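PDB 6JYZ: putative secreted endoglycosylceramidase from Rhodococcus hoagii, which acts as an endogalactosylceramidase, a family 5 glycoside hydrolase that probably cleaves the O-glycosidic bond joining sugar to ceramide in galactosylated glycolipids. Local coordinates for residues Asp309-Ala314 with His353-Ala358; Gly171-Ser176 with Leu220-Pro225; Ala101-Ile106 with Ala206-Glu211. One frame throughout, in Å; residues are numbered along the deposited sequence.

Interaction 1. Residues Asp309-Ala314 with His353-Ala358; sequences DGFRIA and HRIGGA
Next to the Phe311-His353 contact, the shortest polar bond joins Arg312 NH1 to Asp309 OD1, 2.8 Å apart, within a single turn of helix 307-321. It is a salt bridge bent at the hydrogen (145°): the guanidinium comes down on OD1 from above the carboxylate plane instead of sharing that plane. Arg312 thus turns back along its own helix. Its NE is 5.5 Å from His353 NE2, too far for a direct bond.

The meeting itself is made by van der Waals contact. Phe311 places its ring by setting CG beside the backbone N and anti to the carbonyl carbon (chi1 -84°). In this position CB lies 3.7 Å from His353 NE2, and the ring atom CD2 lies 3.7 Å from His353 CD2. The two ring planes are only 12° apart, yet their centroids stand 5.7 Å from each other and neither ring sits over the other, so this is a rim-to-rim pair and not a stack.

In the eight-stranded beta/alpha barrel of family 5, this joins an outer helix to the turn leading from helix 336-353 into barrel strand 356-359. That helix ends in a Schellman motif, with Arg354 at positive phi. One residue later Ile355 directs its CD1 at the same phenylalanine, 3.8 Å from Phe311 CE2. The Phe311 ring is further enclosed by Phe346, which meets it edge-to-face, and by Ala349 and Met350 of helix 336-353. Ile355 O accepts a hydrogen bond from Arg43 NH2.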
loop_
_atom_site.group_PDB
_atom_site.type_symbol
_atom_site.label_atom_id
_atom_site.label_comp_id
_atom_site.label_asym_id
_atom_site.label_seq_id
_atom_site.Cartn_x
_atom_site.Cartn_y
_atom_site.Cartn_z
ATOM N N ASP A 309 15.768 11.587 6.058
ATOM C CA ASP A 309 15.272 12.814 5.441
ATOM C C ASP A 309 14.018 12.545 4.602
ATOM O O ASP A 309 13.173 13.410 4.532
ATOM C CB ASP A 309 16.365 13.518 4.623
ATOM C CG ASP A 309 17.302 14.337 5.571
ATOM O OD1 ASP A 309 16.887 14.702 6.722
ATOM O OD2 ASP A 309 18.378 14.609 5.140
ATOM N N GLY A 310 13.943 11.393 3.983
ATOM C CA GLY A 310 12.712 11.043 3.242
ATOM C C GLY A 310 11.491 11.056 4.159
ATOM O O GLY A 310 10.425 11.534 3.780
ATOM N N PHE A 311 11.660 10.557 5.407
ATOM C CA PHE A 311 10.563 10.668 6.364
ATOM C C PHE A 311 10.272 12.122 6.729
ATOM O O PHE A 311 9.133 12.529 6.791
ATOM C CB PHE A 311 10.876 9.925 7.673
ATOM C CG PHE A 311 10.572 8.443 7.622
ATOM C CD1 PHE A 311 11.408 7.553 6.979
ATOM C CD2 PHE A 311 9.407 7.947 8.222
ATOM C CE1 PHE A 311 11.126 6.196 6.945
ATOM C CE2 PHE A 311 9.153 6.569 8.189
ATOM C CZ PHE A 311 10.000 5.709 7.573
ATOM N N ARG A 312 11.308 12.931 6.969
ATOM C CA ARG A 312 11.063 14.316 7.346
ATOM C C ARG A 312 10.307 15.074 6.256
ATOM O O ARG A 312 9.398 15.840 6.562
ATOM C CB ARG A 312 12.393 15.080 7.664
ATOM C CG ARG A 312 12.966 14.540 8.991
ATOM C CD ARG A 312 14.265 15.341 9.300
ATOM N NE ARG A 312 14.911 14.690 10.439
ATOM C CZ ARG A 312 15.940 13.841 10.402
ATOM N NH1 ARG A 312 16.579 13.562 9.275
ATOM N NH2 ARG A 312 16.386 13.353 11.564
ATOM N N ILE A 313 10.643 14.814 4.988
ATOM C CA ILE A 313 9.943 15.473 3.888
ATOM C C ILE A 313 8.484 15.037 3.858
ATOM O O ILE A 313 7.580 15.839 3.733
ATOM C CB ILE A 313 10.659 15.108 2.576
ATOM C CG1 ILE A 313 12.073 15.719 2.545
ATOM C CG2 ILE A 313 9.832 15.618 1.401
ATOM C CD1 ILE A 313 12.971 15.162 1.428
ATOM N N ALA A 314 8.255 13.718 4.004
ATOM C CA ALA A 314 6.891 13.203 3.971
ATOM C C ALA A 314 6.054 13.712 5.143
ATOM O O ALA A 314 4.877 14.009 4.997
ATOM C CB ALA A 314 6.926 11.686 3.965
ATOM N N HIS A 353 8.338 8.646 14.106
ATOM C CA HIS A 353 7.275 9.482 13.593
ATOM C C HIS A 353 5.868 8.945 13.882
ATOM O O HIS A 353 4.888 9.573 13.569
ATOM C CB HIS A 353 7.482 9.696 12.086
ATOM C CG HIS A 353 8.748 10.437 11.800
ATOM N ND1 HIS A 353 8.900 11.788 12.107
ATOM C CD2 HIS A 353 9.883 10.002 11.231
ATOM C CE1 HIS A 353 10.140 12.133 11.711
ATOM N NE2 HIS A 353 10.761 11.089 11.206
ATOM N N ARG A 354 5.807 7.757 14.496
ATOM C CA ARG A 354 4.525 7.129 14.869
ATOM C C ARG A 354 3.589 6.967 13.666
ATOM O O ARG A 354 2.442 7.361 13.718
ATOM C CB ARG A 354 3.828 7.857 16.021
ATOM C CG ARG A 354 4.759 8.000 17.238
ATOM C CD ARG A 354 4.026 8.669 18.431
ATOM N NE ARG A 354 3.695 9.981 18.071
ATOM C CZ ARG A 354 4.717 10.869 17.913
ATOM N NH1 ARG A 354 5.961 10.525 18.148
ATOM N NH2 ARG A 354 4.494 12.037 17.386
ATOM N N ILE A 355 4.150 6.335 12.625
ATOM C CA ILE A 355 3.316 6.049 11.451
ATOM C C ILE A 355 3.274 4.556 11.202
ATOM O O ILE A 355 4.075 3.745 11.662
ATOM C CB ILE A 355 3.788 6.804 10.179
ATOM C CG1 ILE A 355 5.127 6.257 9.673
ATOM C CG2 ILE A 355 3.785 8.303 10.432
ATOM C CD1 ILE A 355 5.388 6.636 8.185
ATOM N N GLY A 356 2.269 4.221 10.388
ATOM C CA GLY A 356 2.180 2.899 9.783
ATOM C C GLY A 356 2.589 2.941 8.304
ATOM O O GLY A 356 2.916 3.966 7.707
ATOM N N GLY A 357 2.494 1.762 7.729
ATOM C CA GLY A 357 2.719 1.606 6.315
ATOM C C GLY A 357 2.710 0.151 5.900
ATOM O O GLY A 357 2.481 -0.755 6.717
ATOM N N ALA A 358 2.941 -0.091 4.601
ATOM C CA ALA A 358 2.842 -1.439 4.040
ATOM C C ALA A 358 4.079 -1.739 3.218
ATOM O O ALA A 358 4.377 -1.049 2.223
ATOM C CB ALA A 358 1.554 -1.593 3.205
#

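Interaction 2. Residues Gly171-Ser176 with Leu220-Pro225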
loop_
_atom_site.group_PDB
_atom_site.type_symbol
_atom_site.label_atom_id
_atom_site.label_comp_id
_atom_site.label_asym_id
_atom_site.label_seq_id
_atom_site.Cartn_x
_atom_site.Cartn_y
_atom_site.Cartn_z
ATOM N N GLY A 171 14.275 0.859 -20.244
ATOM C CA GLY A 171 13.542 -0.236 -19.612
ATOM C C GLY A 171 12.653 0.265 -18.473
ATOM O O GLY A 171 11.975 -0.568 -17.865
ATOM N N GLN A 172 12.592 1.544 -18.194
ATOM C CA GLN A 172 11.719 2.013 -17.118
ATOM C C GLN A 172 10.268 2.004 -17.593
ATOM O O GLN A 172 9.899 2.649 -18.578
ATOM C CB GLN A 172 12.110 3.460 -16.778
ATOM C CG GLN A 172 11.302 3.974 -15.587
ATOM C CD GLN A 172 11.281 5.464 -15.369
ATOM O OE1 GLN A 172 12.150 6.191 -15.845
ATOM N NE2 GLN A 172 10.236 5.926 -14.674
ATOM N N ARG A 173 9.410 1.250 -16.885
ATOM C CA ARG A 173 8.058 0.990 -17.393
ATOM C C ARG A 173 7.235 2.247 -17.631
ATOM O O ARG A 173 6.437 2.316 -18.585
ATOM C CB ARG A 173 7.359 0.011 -16.439
ATOM C CG ARG A 173 7.073 0.588 -15.054
ATOM C CD ARG A 173 6.603 -0.463 -14.064
ATOM N NE ARG A 173 6.486 0.130 -12.740
ATOM C CZ ARG A 173 6.488 -0.545 -11.603
ATOM N NH1 ARG A 173 6.412 -1.874 -11.678
ATOM N NH2 ARG A 173 6.498 0.098 -10.446
ATOM N N GLU A 174 7.437 3.268 -16.806
ATOM C CA GLU A 174 6.672 4.499 -16.944
ATOM C C GLU A 174 7.189 5.396 -18.072
ATOM O O GLU A 174 6.423 6.265 -18.502
ATOM C CB GLU A 174 6.721 5.341 -15.669
ATOM C CG GLU A 174 6.102 4.700 -14.439
ATOM C CD GLU A 174 6.978 3.726 -13.728
ATOM O OE1 GLU A 174 8.190 3.602 -14.034
ATOM O OE2 GLU A 174 6.415 3.064 -12.780
ATOM N N ALA A 175 8.388 5.126 -18.568
ATOM C CA ALA A 175 8.989 6.037 -19.543
ATOM C C ALA A 175 8.676 5.637 -20.982
ATOM O O ALA A 175 9.547 5.625 -21.837
ATOM C CB ALA A 175 10.510 6.045 -19.286
ATOM N N SER A 176 7.412 5.324 -21.243
ATOM C CA SER A 176 6.933 4.940 -22.544
ATOM C C SER A 176 5.965 5.996 -23.000
ATOM O O SER A 176 5.052 6.430 -22.257
ATOM C CB SER A 176 6.321 3.587 -22.307
ATOM O OG SER A 176 5.119 3.423 -22.947
ATOM N N LEU A 220 -5.697 5.849 -6.223
ATOM C CA LEU A 220 -4.996 5.309 -7.391
ATOM C C LEU A 220 -3.537 5.143 -7.023
ATOM O O LEU A 220 -2.896 6.137 -6.546
ATOM C CB LEU A 220 -5.134 6.238 -8.600
ATOM C CG LEU A 220 -4.515 5.741 -9.910
ATOM C CD1 LEU A 220 -5.135 4.420 -10.347
ATOM C CD2 LEU A 220 -4.683 6.798 -10.969
ATOM N N ASN A 221 -2.992 3.969 -7.243
ATOM C CA ASN A 221 -1.575 3.761 -6.924
ATOM C C ASN A 221 -0.715 4.573 -7.877
ATOM O O ASN A 221 -0.980 4.584 -9.106
ATOM C CB ASN A 221 -1.241 2.301 -7.180
ATOM C CG ASN A 221 0.230 2.039 -6.925
ATOM O OD1 ASN A 221 0.687 2.182 -5.778
ATOM N ND2 ASN A 221 0.975 1.625 -7.923
ATOM N N GLU A 222 0.331 5.196 -7.345
ATOM C CA GLU A 222 1.417 5.898 -8.085
ATOM C C GLU A 222 0.902 6.531 -9.368
ATOM O O GLU A 222 1.420 6.234 -10.476
ATOM C CB GLU A 222 2.570 4.941 -8.345
ATOM C CG GLU A 222 3.197 4.482 -7.051
ATOM C CD GLU A 222 4.520 3.758 -7.178
ATOM O OE1 GLU A 222 4.838 3.306 -8.285
ATOM O OE2 GLU A 222 5.208 3.535 -6.131
ATOM N N PRO A 223 -0.014 7.509 -9.282
ATOM C CA PRO A 223 -0.516 8.099 -10.528
ATOM C C PRO A 223 0.636 8.674 -11.352
ATOM O O PRO A 223 1.451 9.432 -10.815
ATOM C CB PRO A 223 -1.487 9.175 -10.064
ATOM C CG PRO A 223 -1.876 8.739 -8.680
ATOM C CD PRO A 223 -0.645 8.063 -8.080
ATOM N N ASN A 224 0.722 8.314 -12.625
ATOM C CA ASN A 224 1.832 8.833 -13.395
ATOM C C ASN A 224 1.562 10.294 -13.816
ATOM O O ASN A 224 0.394 10.728 -13.879
ATOM C CB ASN A 224 2.096 7.996 -14.643
ATOM C CG ASN A 224 2.660 6.607 -14.383
ATOM O OD1 ASN A 224 2.596 6.014 -13.207
ATOM N ND2 ASN A 224 3.169 5.987 -15.377
ATOM N N PRO A 225 2.582 11.085 -14.162
ATOM C CA PRO A 225 2.348 12.460 -14.592
ATOM C C PRO A 225 1.528 12.622 -15.866
ATOM O O PRO A 225 1.000 13.692 -16.120
ATOM C CB PRO A 225 3.783 13.012 -14.759
ATOM C CG PRO A 225 4.608 12.189 -13.816
ATOM C CD PRO A 225 4.001 10.800 -13.916
HETATM O O HOH W 1 6.935 3.154 -10.095
#
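Glu174 meets Asn224 where two loops come together above the family 5 beta/alpha barrel, at the C-terminal ends of strands 119-124 and 214-218. The second loop carries Asn221-Glu222-Pro223, the Asn-Glu-Pro signature of the family; the glutamate of this motif is as a rule the general acid/base, and the position of Glu222 is consistent with that role.

Van der Waals contact is confined to one pair. Glu174 CG lies 3.9 Å from Asn224 CG; the side chains cross at about a right angle, with carboxylate and amide planes 49° apart. The glutamate chain is bent at chi2 (81°), which folds its carboxylate back toward its neighbours on the type I turn Gln172-Ala175.

The direct salt bridge and hydrogen bond of Glu174 lie within its own turn. Arg173 NE reaches Glu174 OE2 at 2.9 Å, almost straight (172°) and in the guanidinium plane, though it meets the carboxylate from above. The other oxygen, OE1, takes Gln172 NE2 at 3.2 Å on its anti side but tilted out of the carboxylate plane. Trp151 adds a cation-pi contact to Arg173. Cutting Glu174 back to an alanine is likely to cost Arg173 NE its salt-bridge mate and a bridging water one acceptor, loosening the guanidinium beside Glu222.

Bridging across the loops falls to water. Arg173 NH2 is 4.2 Å from Glu222 OE1, too long for a direct bond, while Glu222 OE2 is held by His292 ND1 and Ser269 OG. One water fills the interval: it accepts from Arg173 NH2, donates to Glu174 OE2 at 2.7 Å and donates to Glu222 OE1 at 2.8 Å.

Interaction 3. Residues Ala101-Ile106 with Ala206-Glu211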
loop_
_atom_site.group_PDB
_atom_site.type_symbol
_atom_site.label_atom_id
_atom_site.label_comp_id
_atom_site.label_asym_id
_atom_site.label_seq_id
_atom_site.Cartn_x
_atom_site.Cartn_y
_atom_site.Cartn_z
ATOM N N ALA A 101 -18.680 -10.744 -8.936
ATOM C CA ALA A 101 -17.947 -11.919 -8.555
ATOM C C ALA A 101 -16.506 -11.550 -8.155
ATOM O O ALA A 101 -15.932 -12.169 -7.249
ATOM C CB ALA A 101 -17.884 -12.935 -9.675
ATOM N N TYR A 102 -15.930 -10.539 -8.813
ATOM C CA TYR A 102 -14.606 -10.046 -8.356
ATOM C C TYR A 102 -14.761 -9.346 -7.035
ATOM O O TYR A 102 -13.938 -9.559 -6.099
ATOM C CB TYR A 102 -14.052 -9.127 -9.436
ATOM C CG TYR A 102 -12.661 -8.588 -9.089
ATOM C CD1 TYR A 102 -11.592 -9.438 -9.033
ATOM C CD2 TYR A 102 -12.463 -7.226 -8.832
ATOM C CE1 TYR A 102 -10.288 -8.999 -8.728
ATOM C CE2 TYR A 102 -11.168 -6.771 -8.555
ATOM C CZ TYR A 102 -10.138 -7.650 -8.506
ATOM O OH TYR A 102 -8.858 -7.128 -8.306
ATOM N N VAL A 103 -15.818 -8.576 -6.809
ATOM C CA VAL A 103 -16.082 -7.969 -5.517
ATOM C C VAL A 103 -16.200 -9.038 -4.451
ATOM O O VAL A 103 -15.710 -8.853 -3.329
ATOM C CB VAL A 103 -17.347 -7.093 -5.522
ATOM C CG1 VAL A 103 -17.627 -6.585 -4.108
ATOM C CG2 VAL A 103 -17.125 -5.908 -6.476
ATOM N N ALA A 104 -16.809 -10.209 -4.747
ATOM C CA ALA A 104 -16.910 -11.237 -3.707
ATOM C C ALA A 104 -15.535 -11.781 -3.392
ATOM O O ALA A 104 -15.324 -12.133 -2.216
ATOM C CB ALA A 104 -17.831 -12.355 -4.233
ATOM N N ARG A 105 -14.582 -11.845 -4.326
ATOM C CA ARG A 105 -13.237 -12.249 -3.936
ATOM C C ARG A 105 -12.610 -11.186 -3.050
ATOM O O ARG A 105 -11.893 -11.542 -2.073
ATOM C CB ARG A 105 -12.359 -12.400 -5.173
ATOM C CG ARG A 105 -12.815 -13.555 -6.092
ATOM C CD ARG A 105 -12.129 -13.650 -7.428
ATOM N NE ARG A 105 -10.714 -13.940 -7.244
ATOM C CZ ARG A 105 -9.802 -13.654 -8.149
ATOM N NH1 ARG A 105 -10.100 -12.961 -9.239
ATOM N NH2 ARG A 105 -8.552 -13.993 -7.910
ATOM N N ILE A 106 -12.808 -9.909 -3.322
ATOM C CA ILE A 106 -12.322 -8.841 -2.427
ATOM C C ILE A 106 -12.943 -9.019 -1.051
ATOM O O ILE A 106 -12.246 -8.928 -0.008
ATOM C CB ILE A 106 -12.650 -7.467 -3.018
ATOM C CG1 ILE A 106 -11.934 -7.268 -4.352
ATOM C CG2 ILE A 106 -12.245 -6.370 -2.026
ATOM C CD1 ILE A 106 -12.325 -5.989 -5.076
ATOM N N ALA A 206 -19.645 1.500 -2.007
ATOM C CA ALA A 206 -20.968 1.071 -1.550
ATOM C C ALA A 206 -20.919 -0.373 -1.024
ATOM O O ALA A 206 -21.662 -0.665 -0.055
ATOM C CB ALA A 206 -22.024 1.227 -2.658
ATOM N N GLU A 207 -20.110 -1.237 -1.583
ATOM C CA GLU A 207 -20.016 -2.635 -1.175
ATOM C C GLU A 207 -19.394 -2.817 0.174
ATOM O O GLU A 207 -19.484 -3.939 0.730
ATOM C CB GLU A 207 -19.201 -3.378 -2.237
ATOM C CG GLU A 207 -19.817 -3.452 -3.604
ATOM C CD GLU A 207 -21.042 -4.297 -3.690
ATOM O OE1 GLU A 207 -21.189 -5.290 -2.985
ATOM O OE2 GLU A 207 -21.895 -3.952 -4.516
ATOM N N PHE A 208 -18.755 -1.771 0.742
ATOM C CA PHE A 208 -18.063 -1.886 2.015
ATOM C C PHE A 208 -18.442 -0.765 2.951
ATOM O O PHE A 208 -17.768 -0.576 3.983
ATOM C CB PHE A 208 -16.544 -1.952 1.771
ATOM C CG PHE A 208 -16.127 -3.219 1.107
ATOM C CD1 PHE A 208 -16.081 -4.426 1.850
ATOM C CD2 PHE A 208 -15.883 -3.277 -0.252
ATOM C CE1 PHE A 208 -15.747 -5.612 1.212
ATOM C CE2 PHE A 208 -15.585 -4.463 -0.880
ATOM C CZ PHE A 208 -15.523 -5.652 -0.145
ATOM N N ARG A 209 -19.533 -0.066 2.683
ATOM C CA ARG A 209 -19.841 1.153 3.397
ATOM C C ARG A 209 -20.127 0.951 4.901
ATOM O O ARG A 209 -20.008 1.941 5.658
ATOM C CB ARG A 209 -20.990 1.935 2.725
ATOM C CG ARG A 209 -22.327 1.213 2.806
ATOM C CD ARG A 209 -23.282 2.019 1.951
ATOM N NE ARG A 209 -24.651 1.465 2.002
ATOM C CZ ARG A 209 -25.138 0.537 1.207
ATOM N NH1 ARG A 209 -24.343 -0.124 0.386
ATOM N NH2 ARG A 209 -26.440 0.213 1.287
ATOM N N ASN A 210 -20.500 -0.300 5.265
ATOM C CA ASN A 210 -20.738 -0.535 6.684
ATOM C C ASN A 210 -19.689 -1.453 7.293
ATOM O O ASN A 210 -19.891 -1.955 8.378
ATOM C CB ASN A 210 -22.176 -1.106 6.915
ATOM C CG ASN A 210 -23.218 -0.008 7.022
ATOM O OD1 ASN A 210 -23.115 0.797 7.933
ATOM N ND2 ASN A 210 -24.060 0.079 6.015
ATOM N N GLU A 211 -18.552 -1.658 6.621
ATOM C CA GLU A 211 -17.550 -2.636 7.084
ATOM C C GLU A 211 -16.400 -1.919 7.808
ATOM O O GLU A 211 -15.559 -1.257 7.146
ATOM C CB GLU A 211 -16.986 -3.337 5.837
ATOM C CG GLU A 211 -15.920 -4.352 6.173
ATOM C CD GLU A 211 -16.299 -5.300 7.278
ATOM O OE1 GLU A 211 -17.050 -6.231 6.969
ATOM O OE2 GLU A 211 -15.881 -5.134 8.430
#
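The Phe208 ring presents its far end, CZ and CE2, to Ile106, whose CG2 methyl approaches obliquely to 3.8 Å from CZ. A second flat group lies on the other branch of the isoleucine: Ile106 CG1 stands over one face of the Tyr102 ring, 4.3 Å above its plane and offset toward the rim, while Arg105 NH1 sits at the edge of that ring. Ile106 is therefore set between two aromatic side chains, one from each segment. The torsion explains the division, since chi1 of -63° puts CG2 anti to the backbone N and CG1 beside it.

Val103, one turn earlier, extends the apolar patch. Its CG1 is 3.9 Å from Glu207 CG and 4.4 Å from Phe208 CE2, so one methyl packs on Glu207 and lies more loosely by Phe208. The Glu207 chain crosses the valine at about a right angle and, bent at chi2, delivers OE1 to a salt bridge with Arg107 farther along the helix.

Behind the contact, Arg209 NH1 donates to Ala206 O at 2.8 Å, the carbonyl lying in the guanidinium plane but met from a tilted direction; this braces the type I turn Ala206-Arg209 that carries Glu207 and Phe208. Val110 and Arg107 also touch the phenylalanine. The contact seats the loop between helix 193-206 and strand 214-218 against helix 100-115, part of the outer helical layer of a family 5 beta/alpha barrel.

In the fold
From the N terminus, interaction 3 opens first, on helix 100-115. Before it closes at 206-211, the chain passes strand 119-124 and the 171-176 loop, where interaction 2 opens; that contact closes at 220-225, just beyond strand 214-218. Interactions 2 and 3 therefore cross, binding overlapping parts of the chain at places whose centres are 28 Å apart. Interaction 1 follows in series, closing a shorter loop that runs from helix 307-321 through strand 326-330 and helix 336-353 to strand 356-359. Interactions 1 and 3 lie on opposite sides of the chain's centre and fasten peripheral helices, whereas interaction 2 joins loops beside the probable active site.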